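Local atomic coordinates of putative Lipoprotein (Shewanella oneidensis, PDB entry 3U24), a protein that is of unknown function but binds zinc and, as a DUF885 member of the Peptidase_MA clan, may be related to zinc metallopeptidases. Residues A[37-42]-A[65-70]; A[76-81]-A[92-97]; A[247-252]-A[517-522]; A[253-258]-A[560-565]. All coordinates share one frame; numbering follows the deposited sequence.

Interaction 1 of 4, residues A[37-42]-A[65-70]; sequences WQLSPT and VKTLAF. With EDO (1,2-ethanediol), chain X.
Leu-39 meets Lys-66, Thr-67 and Phe-70 with two methyl groups that serve different partners. Its chi1 of 169° places CG anti to the backbone N, and chi2 of 75° places CD1; the methyls then fork, CD1 to Lys-66 and Thr-67, CD2 to Phe-70. CD2 lies over one face of the Phe-70 ring, displaced toward the rim. It is 4.2 Å from the ring centroid and 22° off the normal, which makes the pair a CH-pi contact. The nearest ring atom to Leu-39 CD2 is Phe-70 CD1 at 3.9 Å.

The other methyl, Leu-39 CD1, sits 3.8 Å from Lys-66 CG. The extended lysine chain continues past it through CD and CE, the two side chains sliding by each other in opposite directions. Here the end of helix 25-39 rests on helix 61-79 in a surface helix-helix contact, with Leu-39 and Thr-67 the nearest CA pair, 7.3 Å apart. Directly after Leu-39 the helix breaks at Ser-40, whose OG caps Trp-43 N at the start of helix 41-47.

Thr-67 OG1 is 3.9 Å from Leu-39 CD1, a packing distance, while its hydrogen bond goes to Gly-63 O. An alanine in place of Leu-39 removes both methyls and would probably open a gap between the covered face of the Phe-70 ring and the Lys-66 chain. On the flank, Gln-38 O accepts a weak hydrogen bond, 3.3 Å, from O1 of an ethanediol probably taken from the crystallisation liquor.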
# COMPACT_ATOMS: atom_id res chain seq x y z
N TRP A 37 19.83 10.02 -2.06
CA TRP A 37 19.26 11.06 -2.90
C TRP A 37 20.17 11.55 -4.01
O TRP A 37 19.68 11.97 -5.08
CB TRP A 37 18.81 12.23 -2.07
CG TRP A 37 17.71 11.98 -1.07
CD1 TRP A 37 17.41 12.78 0.00
CD2 TRP A 37 16.74 10.88 -1.01
NE1 TRP A 37 16.34 12.30 0.68
CE2 TRP A 37 15.89 11.16 0.13
CE3 TRP A 37 16.47 9.75 -1.78
CZ2 TRP A 37 14.86 10.33 0.51
CZ3 TRP A 37 15.41 8.91 -1.40
CH2 TRP A 37 14.63 9.19 -0.28
N GLN A 38 21.47 11.49 -3.79
CA GLN A 38 22.47 11.79 -4.82
C GLN A 38 22.46 10.72 -5.91
O GLN A 38 22.65 11.05 -7.06
CB GLN A 38 23.85 11.90 -4.17
CG GLN A 38 25.05 11.96 -5.11
CD GLN A 38 26.36 12.27 -4.34
OE1 GLN A 38 27.11 11.34 -3.95
NE2 GLN A 38 26.63 13.57 -4.09
N LEU A 39 22.25 9.46 -5.54
CA LEU A 39 22.11 8.37 -6.50
C LEU A 39 20.81 8.45 -7.26
O LEU A 39 20.77 8.16 -8.45
CB LEU A 39 22.16 7.01 -5.80
CG LEU A 39 21.78 5.78 -6.62
CD1 LEU A 39 22.91 5.42 -7.58
CD2 LEU A 39 21.42 4.62 -5.71
N SER A 40 19.73 8.80 -6.57
CA SER A 40 18.41 8.84 -7.20
C SER A 40 17.61 10.09 -6.82
O SER A 40 16.79 10.12 -5.90
CB SER A 40 17.65 7.60 -6.79
OG SER A 40 16.35 7.70 -7.28
N PRO A 41 17.86 11.17 -7.51
CA PRO A 41 17.08 12.34 -7.12
C PRO A 41 15.59 12.24 -7.41
O PRO A 41 14.82 13.00 -6.83
CB PRO A 41 17.74 13.50 -7.91
CG PRO A 41 18.61 12.82 -8.94
CD PRO A 41 19.02 11.51 -8.32
N THR A 42 15.15 11.34 -8.27
CA THR A 42 13.71 11.12 -8.46
C THR A 42 13.07 10.47 -7.21
O THR A 42 11.99 10.88 -6.75
CB THR A 42 13.45 10.30 -9.72
OG1 THR A 42 13.96 11.05 -10.82
CG2 THR A 42 11.94 10.00 -9.93
N VAL A 65 25.00 -0.59 -12.53
CA VAL A 65 26.35 -0.68 -11.97
C VAL A 65 26.49 0.31 -10.84
O VAL A 65 26.95 -0.02 -9.75
CB VAL A 65 27.44 -0.42 -13.04
CG1 VAL A 65 28.80 -0.06 -12.41
CG2 VAL A 65 27.57 -1.65 -13.95
N LYS A 66 26.09 1.55 -11.09
CA LYS A 66 26.22 2.59 -10.08
C LYS A 66 25.36 2.29 -8.83
O LYS A 66 25.76 2.64 -7.71
CB LYS A 66 25.80 3.93 -10.68
CG LYS A 66 25.95 5.14 -9.78
CD LYS A 66 25.50 6.40 -10.52
CE LYS A 66 25.74 7.67 -9.68
NZ LYS A 66 24.79 8.75 -10.09
N THR A 67 24.18 1.69 -9.02
CA THR A 67 23.34 1.30 -7.88
C THR A 67 24.01 0.20 -7.11
O THR A 67 24.09 0.27 -5.89
CB THR A 67 21.91 0.91 -8.31
OG1 THR A 67 21.31 2.07 -8.90
CG2 THR A 67 21.05 0.44 -7.13
N LEU A 68 24.58 -0.78 -7.80
CA LEU A 68 25.26 -1.86 -7.10
C LEU A 68 26.53 -1.38 -6.38
O LEU A 68 26.84 -1.92 -5.31
CB LEU A 68 25.60 -3.02 -8.03
CG LEU A 68 24.46 -3.84 -8.63
CD1 LEU A 68 25.02 -4.79 -9.70
CD2 LEU A 68 23.70 -4.57 -7.54
N ALA A 69 27.25 -0.40 -6.93
CA ALA A 69 28.42 0.17 -6.23
C ALA A 69 27.95 0.92 -4.95
O ALA A 69 28.64 0.95 -3.95
CB ALA A 69 29.21 1.13 -7.15
N PHE A 70 26.77 1.53 -5.00
CA PHE A 70 26.23 2.20 -3.83
C PHE A 70 25.85 1.18 -2.76
O PHE A 70 26.15 1.39 -1.61
CB PHE A 70 25.07 3.09 -4.22
CG PHE A 70 24.25 3.62 -3.08
CD1 PHE A 70 23.16 2.90 -2.61
CD2 PHE A 70 24.52 4.86 -2.54
CE1 PHE A 70 22.38 3.38 -1.59
CE2 PHE A 70 23.70 5.36 -1.54
CZ PHE A 70 22.65 4.61 -1.06
C1 EDO X . 22.36 14.44 -9.10
O1 EDO X . 23.17 13.31 -9.41
C2 EDO X . 22.11 14.48 -7.61
O2 EDO X . 22.46 15.78 -7.13

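Interaction 2 of 4, residues A[76-81]-A[92-97]; sequences AKLKQF and IDYHLI. With ZN (zinc ion), chain C.
Leu-78 lays its CD2 methyl over one face of the Tyr-94 ring. The methyl is 3.9 Å from the ring centroid and 26° off the normal, a CH-pi contact offset toward the rim, where Leu-78 CD2 comes within 3.6 Å of Tyr-94 CD2. The other methyl turns to the next helical turn, with Leu-78 CD1 4.1 Å from Ile-97 CG2. The backbone takes part too, since Leu-78 O lies 3.5 Å from Tyr-94 CE2.

Around this apolar centre is a polar link. Water 1 donates to Phe-81 O at 2.7 Å and is hydrogen-bonded to Tyr-94 OH at 2.6 Å, so the phenol is tied through one water to the chain leaving helix 61-79. With Tyr-94 CG anti to the backbone N (chi1 180°), the ring ends nearer to segment 76-81 than its first bond would suggest.

Further out, the antiparallel helices 61-79 and 88-111, joined by a short loop, form a helical hairpin. Helix 25-39 packs on it through Phe-28 against Leu-78, Phe-25 against Tyr-94 and Phe-32 against Ile-97. Beside the contact, Tyr-94 CD1 lies over one face of the His-95 imidazole, offset toward its rim. His-95 NE2 binds a zinc ion at 2.0 Å, and water 2 is a further ligand, 2.5 Å from the zinc ion. His-95 ND1 is hydrogen-bonded to Thr-91 O, which, with the zinc bond, would limit the ring's rotation.

With no direct hydrogen bond between the two segments, the hairpin here holds by methyl-to-ring dispersion and one bridging water, through which the phenol oxygen is satisfied.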
# COMPACT_ATOMS: atom_id res chain seq x y z
N ALA A 76 29.16 -1.74 3.43
CA ALA A 76 30.45 -1.83 4.14
C ALA A 76 30.52 -0.79 5.28
O ALA A 76 31.07 -1.07 6.33
CB ALA A 76 31.66 -1.73 3.21
N LYS A 77 29.89 0.37 5.08
CA LYS A 77 29.76 1.36 6.15
C LYS A 77 28.85 0.86 7.29
O LYS A 77 29.17 1.05 8.47
CB LYS A 77 29.20 2.67 5.61
CG LYS A 77 30.18 3.46 4.76
CD LYS A 77 29.49 4.68 4.14
CE LYS A 77 30.49 5.64 3.50
NZ LYS A 77 29.78 6.77 2.83
N LEU A 78 27.76 0.19 6.94
CA LEU A 78 26.89 -0.41 7.93
C LEU A 78 27.62 -1.37 8.82
O LEU A 78 27.42 -1.36 10.03
CB LEU A 78 25.75 -1.22 7.32
CG LEU A 78 24.34 -0.72 7.27
CD1 LEU A 78 23.37 -1.88 6.89
CD2 LEU A 78 23.96 -0.05 8.57
N LYS A 79 28.40 -2.25 8.20
CA LYS A 79 29.09 -3.32 8.93
C LYS A 79 30.13 -2.80 9.92
O LYS A 79 30.57 -3.53 10.78
CB LYS A 79 29.76 -4.34 7.97
CG LYS A 79 28.87 -5.51 7.57
CD LYS A 79 29.51 -6.37 6.45
CE LYS A 79 28.87 -6.10 5.07
NZ LYS A 79 29.82 -6.08 3.91
N GLN A 80 30.54 -1.55 9.80
CA GLN A 80 31.37 -0.92 10.81
C GLN A 80 30.70 -0.69 12.17
O GLN A 80 31.38 -0.41 13.13
CB GLN A 80 31.87 0.44 10.30
CG GLN A 80 33.32 0.44 9.90
CD GLN A 80 33.52 0.94 8.50
OE1 GLN A 80 33.41 2.15 8.23
NE2 GLN A 80 33.80 0.01 7.59
N PHE A 81 29.38 -0.77 12.27
CA PHE A 81 28.71 -0.50 13.54
C PHE A 81 28.41 -1.79 14.23
O PHE A 81 27.76 -2.67 13.64
CB PHE A 81 27.40 0.28 13.32
CG PHE A 81 27.63 1.68 12.87
CD1 PHE A 81 27.98 2.66 13.79
CD2 PHE A 81 27.56 2.01 11.54
CE1 PHE A 81 28.25 3.95 13.37
CE2 PHE A 81 27.81 3.31 11.12
CZ PHE A 81 28.15 4.28 12.04
N ILE A 92 16.40 -0.50 14.72
CA ILE A 92 15.33 -0.53 13.68
C ILE A 92 15.81 0.10 12.38
O ILE A 92 15.73 -0.54 11.32
CB ILE A 92 14.03 0.10 14.18
CG1 ILE A 92 13.43 -0.80 15.28
CG2 ILE A 92 13.05 0.28 13.01
CD1 ILE A 92 12.44 -0.09 16.19
N ASP A 93 16.37 1.30 12.46
CA ASP A 93 16.95 1.93 11.27
C ASP A 93 18.05 1.08 10.61
O ASP A 93 18.11 0.98 9.37
CB ASP A 93 17.47 3.34 11.60
CG ASP A 93 16.34 4.31 11.98
OD1 ASP A 93 15.16 3.91 11.88
OD2 ASP A 93 16.62 5.46 12.39
N TYR A 94 18.91 0.46 11.43
CA TYR A 94 19.98 -0.37 10.92
C TYR A 94 19.36 -1.47 10.05
O TYR A 94 19.77 -1.65 8.91
CB TYR A 94 20.79 -1.00 12.08
CG TYR A 94 21.93 -1.88 11.64
CD1 TYR A 94 21.70 -3.13 11.11
CD2 TYR A 94 23.25 -1.47 11.79
CE1 TYR A 94 22.75 -3.94 10.70
CE2 TYR A 94 24.30 -2.29 11.42
CZ TYR A 94 24.03 -3.52 10.86
OH TYR A 94 25.07 -4.34 10.47
N HIS A 95 18.37 -2.17 10.60
CA HIS A 95 17.78 -3.28 9.88
C HIS A 95 16.99 -2.87 8.65
O HIS A 95 17.05 -3.55 7.60
CB HIS A 95 16.98 -4.16 10.84
CG HIS A 95 17.84 -4.95 11.74
ND1 HIS A 95 18.38 -4.44 12.90
CD2 HIS A 95 18.33 -6.24 11.61
CE1 HIS A 95 19.13 -5.38 13.48
NE2 HIS A 95 19.08 -6.49 12.71
N LEU A 96 16.25 -1.78 8.74
CA LEU A 96 15.54 -1.27 7.60
C LEU A 96 16.52 -0.89 6.48
O LEU A 96 16.27 -1.22 5.34
CB LEU A 96 14.70 -0.08 8.00
CG LEU A 96 13.47 -0.35 8.87
CD1 LEU A 96 12.82 1.03 9.16
CD2 LEU A 96 12.47 -1.35 8.25
N ILE A 97 17.64 -0.24 6.82
CA ILE A 97 18.64 0.06 5.83
C ILE A 97 19.26 -1.20 5.22
O ILE A 97 19.37 -1.33 3.98
CB ILE A 97 19.73 1.01 6.40
CG1 ILE A 97 19.15 2.42 6.62
CG2 ILE A 97 20.92 1.08 5.47
CD1 ILE A 97 20.03 3.33 7.49
ZN ZN C . 20.13 -8.13 13.07
O HOH W 1 27.30 -4.50 11.75
O HOH W 2 20.86 -8.27 15.49

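Interaction 3 of 4, residues A[247-252]-A[517-522]; sequences EQKFAF and SQVQLT. With ACY (acetic acid), chain Q.
Val-519 presses both methyls onto the turn of helix 243-254 that carries Lys-249 and Phe-250. Its CG2 lies 3.8 Å from Phe-250 N and 3.9 Å from Lys-249 CG, with the CA atoms of Phe-250 and Val-519 only 5.8 Å apart. Lys-249 belongs to the same tight part: bent at its last torsion (chi4 -62°), it gives NZ to Gln-518 O at 3.0 Å from above the carbonyl plane, and the same NZ forms a salt bridge with Asp-253. Thr-522 OG1 approaches the Phe-250 ring at its edge, in plane, 3.5 Å from CE1. That hydroxyl donates to Val-519 O at 2.8 Å, in the carbonyl plane on a lone pair, and Thr-522 N bonds to the same oxygen.

The segment 517-522 is the connection between helices 504-516 and 523-542. Val-519, with positive phi (76°), forms the centre of a classic gamma turn closed by a weak bond from Gln-520 N to Gln-518 O.

The looser side lies beyond the lysine, where the Gln-518 amide holds an acetic acid molecule, probably from the crystallisation liquor. Gln-518 NE2 donates to its O atom at 3.2 Å, and Gln-518 OE1 is 2.7 Å from its OXT.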
# COMPACT_ATOMS: atom_id res chain seq x y z
N GLU A 247 9.09 -16.18 -2.51
CA GLU A 247 9.62 -16.23 -1.15
C GLU A 247 10.67 -15.15 -0.89
O GLU A 247 10.66 -14.53 0.18
CB GLU A 247 10.21 -17.58 -0.85
CG GLU A 247 9.19 -18.72 -0.76
CD GLU A 247 8.36 -18.69 0.52
OE1 GLU A 247 8.55 -17.77 1.37
OE2 GLU A 247 7.48 -19.56 0.68
N GLN A 248 11.58 -14.91 -1.84
CA GLN A 248 12.61 -13.90 -1.63
C GLN A 248 11.90 -12.54 -1.57
O GLN A 248 12.20 -11.73 -0.68
CB GLN A 248 13.74 -13.93 -2.71
CG GLN A 248 14.66 -15.15 -2.66
CD GLN A 248 15.57 -15.44 -3.91
OE1 GLN A 248 15.34 -14.98 -5.04
NE2 GLN A 248 16.59 -16.27 -3.69
N LYS A 249 10.96 -12.27 -2.49
CA LYS A 249 10.27 -10.97 -2.48
C LYS A 249 9.47 -10.76 -1.19
O LYS A 249 9.45 -9.66 -0.64
CB LYS A 249 9.35 -10.81 -3.70
CG LYS A 249 8.77 -9.40 -3.88
CD LYS A 249 8.15 -9.25 -5.29
CE LYS A 249 7.85 -7.81 -5.73
NZ LYS A 249 6.88 -7.13 -4.86
N PHE A 250 8.80 -11.81 -0.76
CA PHE A 250 8.03 -11.82 0.46
C PHE A 250 8.96 -11.51 1.62
O PHE A 250 8.63 -10.64 2.39
CB PHE A 250 7.32 -13.17 0.62
CG PHE A 250 6.47 -13.30 1.85
CD1 PHE A 250 5.17 -12.86 1.85
CD2 PHE A 250 6.96 -13.93 2.99
CE1 PHE A 250 4.38 -13.00 2.99
CE2 PHE A 250 6.18 -14.07 4.13
CZ PHE A 250 4.90 -13.58 4.14
N ALA A 251 10.13 -12.13 1.70
CA ALA A 251 11.06 -11.80 2.80
C ALA A 251 11.49 -10.32 2.78
O ALA A 251 11.46 -9.68 3.82
CB ALA A 251 12.27 -12.71 2.82
N PHE A 252 11.81 -9.76 1.60
CA PHE A 252 12.28 -8.38 1.52
C PHE A 252 11.17 -7.34 1.76
O PHE A 252 11.39 -6.36 2.48
CB PHE A 252 12.94 -8.04 0.16
CG PHE A 252 14.30 -8.64 -0.04
CD1 PHE A 252 15.30 -8.49 0.92
CD2 PHE A 252 14.60 -9.32 -1.21
CE1 PHE A 252 16.54 -9.03 0.74
CE2 PHE A 252 15.86 -9.87 -1.41
CZ PHE A 252 16.83 -9.74 -0.42
N SER A 517 0.95 -7.23 -9.85
CA SER A 517 1.77 -7.07 -8.66
C SER A 517 1.90 -8.42 -7.95
O SER A 517 1.12 -9.36 -8.19
CB SER A 517 1.14 -6.06 -7.72
OG SER A 517 -0.05 -6.60 -7.16
N GLN A 518 2.89 -8.51 -7.09
CA GLN A 518 3.19 -9.71 -6.32
C GLN A 518 3.48 -9.30 -4.87
O GLN A 518 4.04 -8.19 -4.65
CB GLN A 518 4.43 -10.41 -6.89
CG GLN A 518 4.46 -10.48 -8.41
CD GLN A 518 5.02 -9.23 -9.01
OE1 GLN A 518 5.84 -8.59 -8.40
NE2 GLN A 518 4.56 -8.86 -10.18
N VAL A 519 3.06 -10.15 -3.92
CA VAL A 519 3.37 -10.03 -2.49
C VAL A 519 2.57 -8.95 -1.75
O VAL A 519 2.05 -9.18 -0.65
CB VAL A 519 4.91 -9.92 -2.28
CG1 VAL A 519 5.24 -9.56 -0.86
CG2 VAL A 519 5.58 -11.25 -2.64
N GLN A 520 2.41 -7.78 -2.35
CA GLN A 520 1.72 -6.68 -1.65
C GLN A 520 0.36 -7.10 -1.07
O GLN A 520 -0.03 -6.67 0.02
CB GLN A 520 1.64 -5.44 -2.56
CG GLN A 520 1.12 -4.16 -1.88
CD GLN A 520 -0.39 -4.21 -1.60
OE1 GLN A 520 -1.14 -4.85 -2.33
NE2 GLN A 520 -0.81 -3.58 -0.50
N LEU A 521 -0.35 -7.98 -1.78
CA LEU A 521 -1.70 -8.43 -1.37
C LEU A 521 -1.67 -9.24 -0.09
O LEU A 521 -2.66 -9.26 0.61
CB LEU A 521 -2.42 -9.23 -2.47
CG LEU A 521 -3.21 -8.33 -3.43
CD1 LEU A 521 -3.59 -9.11 -4.69
CD2 LEU A 521 -4.44 -7.76 -2.72
N THR A 522 -0.55 -9.91 0.21
CA THR A 522 -0.43 -10.65 1.47
C THR A 522 -0.19 -9.76 2.72
O THR A 522 -0.29 -10.22 3.85
CB THR A 522 0.71 -11.70 1.43
OG1 THR A 522 1.97 -11.02 1.45
CG2 THR A 522 0.62 -12.58 0.17
C ACY Q . 6.46 -5.81 -10.54
O ACY Q . 5.35 -5.93 -11.14
OXT ACY Q . 6.64 -6.17 -9.34
CH3 ACY Q . 7.59 -5.15 -11.26

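Interaction 4 of 4, residues A[253-258]-A[560-565]; sequences DIQAGM and SAPVKY
Gln-255 and Lys-564 are brought together by their first torsions. Gln-255 leaves helix 243-254 with positive phi; its chi1 of -63° sets CG anti to the carbonyl carbon, and the extended chain beyond carries the amide to Pro-562 and Tyr-565. In Lys-564, CG sits between the backbone N and the carbonyl carbon (chi1 65°), from where an extended chain runs past the Gln-255 carbonyl: Lys-564 CG is 3.4 Å and Lys-564 CE 3.2 Å from Gln-255 O. The second carbonyl, Ala-256 O, is 3.7 Å from Lys-564 CE.

The glutamine amide spans two other residues. Gln-255 OE1 is 3.7 Å from Pro-562 CG, and Gln-255 NE2 lies at the edge of the Tyr-565 ring, in its plane, 3.6 Å from CE2. Amide and ring planes are 72° apart.

Water 3 joins the backbones, donating to Gln-255 O at 2.7 Å and accepting from Lys-564 N at 2.9 Å. The contact joins the C-terminal end of helix 243-254 to the start of helix 563-571, where Pro-562 holds the N-cap position. Leu-96 of helix 88-111 touches both Gln-255 and Pro-562, and the Tyr-565 ring meets that of the zinc-binding His-95.

An alanine in place of Lys-564 keeps only CB and takes away CG to NZ, which would probably open a gap beside the Gln-255 and Ala-256 carbonyls. Since no direct hydrogen bond crosses the segments, the polar coupling runs through the water, and the lysine's positive charge probably makes the methylene CE a somewhat more attractive neighbour for these carbonyl oxygens.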
# COMPACT_ATOMS: atom_id res chain seq x y z
N ASP A 253 9.99 -7.57 1.19
CA ASP A 253 8.90 -6.60 1.27
C ASP A 253 8.19 -6.66 2.63
O ASP A 253 7.89 -5.62 3.21
CB ASP A 253 7.84 -6.87 0.18
CG ASP A 253 8.32 -6.56 -1.23
OD1 ASP A 253 9.44 -6.03 -1.39
OD2 ASP A 253 7.54 -6.81 -2.20
N ILE A 254 7.87 -7.87 3.11
CA ILE A 254 7.02 -8.03 4.31
C ILE A 254 7.86 -8.15 5.58
O ILE A 254 7.53 -7.62 6.62
CB ILE A 254 6.17 -9.28 4.14
CG1 ILE A 254 5.32 -9.19 2.86
CG2 ILE A 254 5.26 -9.53 5.34
CD1 ILE A 254 4.32 -8.03 2.78
N GLN A 255 8.99 -8.83 5.47
CA GLN A 255 9.88 -9.06 6.58
C GLN A 255 9.17 -9.76 7.71
O GLN A 255 9.38 -9.46 8.88
CB GLN A 255 10.57 -7.76 7.04
CG GLN A 255 11.46 -7.11 6.01
CD GLN A 255 12.23 -5.93 6.57
OE1 GLN A 255 11.86 -4.76 6.33
NE2 GLN A 255 13.30 -6.21 7.28
N ALA A 256 8.35 -10.71 7.34
CA ALA A 256 7.63 -11.55 8.29
C ALA A 256 8.60 -12.51 8.95
O ALA A 256 9.71 -12.82 8.43
CB ALA A 256 6.56 -12.36 7.57
N GLY A 257 8.14 -13.01 10.08
CA GLY A 257 8.80 -14.04 10.84
C GLY A 257 8.37 -15.42 10.43
O GLY A 257 8.44 -16.34 11.22
N MSE A 258 7.90 -15.58 9.20
CA MSE A 258 7.60 -16.91 8.63
C MSE A 258 7.76 -16.83 7.10
O MSE A 258 7.94 -15.72 6.54
CB MSE A 258 6.19 -17.32 9.02
CG MSE A 258 5.10 -16.48 8.37
SE MSE A 258 3.25 -16.86 8.99
CE MSE A 258 2.94 -15.45 10.35
N SER A 560 6.68 2.26 12.72
CA SER A 560 6.39 1.35 11.62
C SER A 560 7.53 0.34 11.30
O SER A 560 7.92 0.17 10.16
CB SER A 560 6.03 2.22 10.39
OG SER A 560 4.94 3.13 10.76
N ALA A 561 8.04 -0.32 12.32
CA ALA A 561 9.03 -1.36 12.15
C ALA A 561 8.27 -2.64 11.86
O ALA A 561 7.13 -2.78 12.25
CB ALA A 561 9.89 -1.56 13.41
N PRO A 562 8.93 -3.59 11.18
CA PRO A 562 8.34 -4.89 10.96
C PRO A 562 7.96 -5.53 12.29
O PRO A 562 8.72 -5.44 13.29
CB PRO A 562 9.49 -5.70 10.33
CG PRO A 562 10.43 -4.69 9.76
CD PRO A 562 10.32 -3.51 10.70
N VAL A 563 6.82 -6.20 12.30
CA VAL A 563 6.34 -6.82 13.51
C VAL A 563 7.38 -7.75 14.19
O VAL A 563 7.50 -7.76 15.43
CB VAL A 563 5.05 -7.59 13.24
CG1 VAL A 563 4.55 -8.28 14.51
CG2 VAL A 563 3.99 -6.66 12.62
N LYS A 564 8.17 -8.50 13.43
CA LYS A 564 9.11 -9.39 14.08
C LYS A 564 10.19 -8.66 14.87
O LYS A 564 10.71 -9.20 15.85
CB LYS A 564 9.76 -10.37 13.12
CG LYS A 564 10.65 -9.78 12.04
CD LYS A 564 11.52 -10.90 11.48
CE LYS A 564 12.11 -10.61 10.11
NZ LYS A 564 13.39 -11.39 9.92
N TYR A 565 10.54 -7.45 14.45
CA TYR A 565 11.54 -6.70 15.18
C TYR A 565 10.93 -6.12 16.46
O TYR A 565 11.58 -6.11 17.51
CB TYR A 565 12.19 -5.65 14.24
CG TYR A 565 13.11 -6.30 13.19
CD1 TYR A 565 14.14 -7.25 13.58
CD2 TYR A 565 12.98 -6.01 11.82
CE1 TYR A 565 14.97 -7.87 12.64
CE2 TYR A 565 13.81 -6.61 10.87
CZ TYR A 565 14.82 -7.55 11.27
OH TYR A 565 15.67 -8.16 10.33
O HOH W 3 7.35 -8.96 10.65

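Overall arrangement
Interactions 1 and 2 come first along the chain and share helix 61-79, their centres about 17 Å apart without touching. Interactions 3 and 4 share helix 243-254; their centres are about 12 Å apart and their segments alternate in sequence, so two successive parts of one region receive partners from 517-522 and 560-565, more than 260 residues later. Interactions 2 and 4 touch along helix 88-111, for instance where Ile-92 packs on Ala-561. The chain's N-terminal hairpin is thus joined to its C-terminal helix 563-571 within one largely helical body. Interaction 3 lies near the zinc site of His-408, His-414 and Glu-439, whereas interactions 1 and 2 are centred about 24 and 25 Å from the chain's centre.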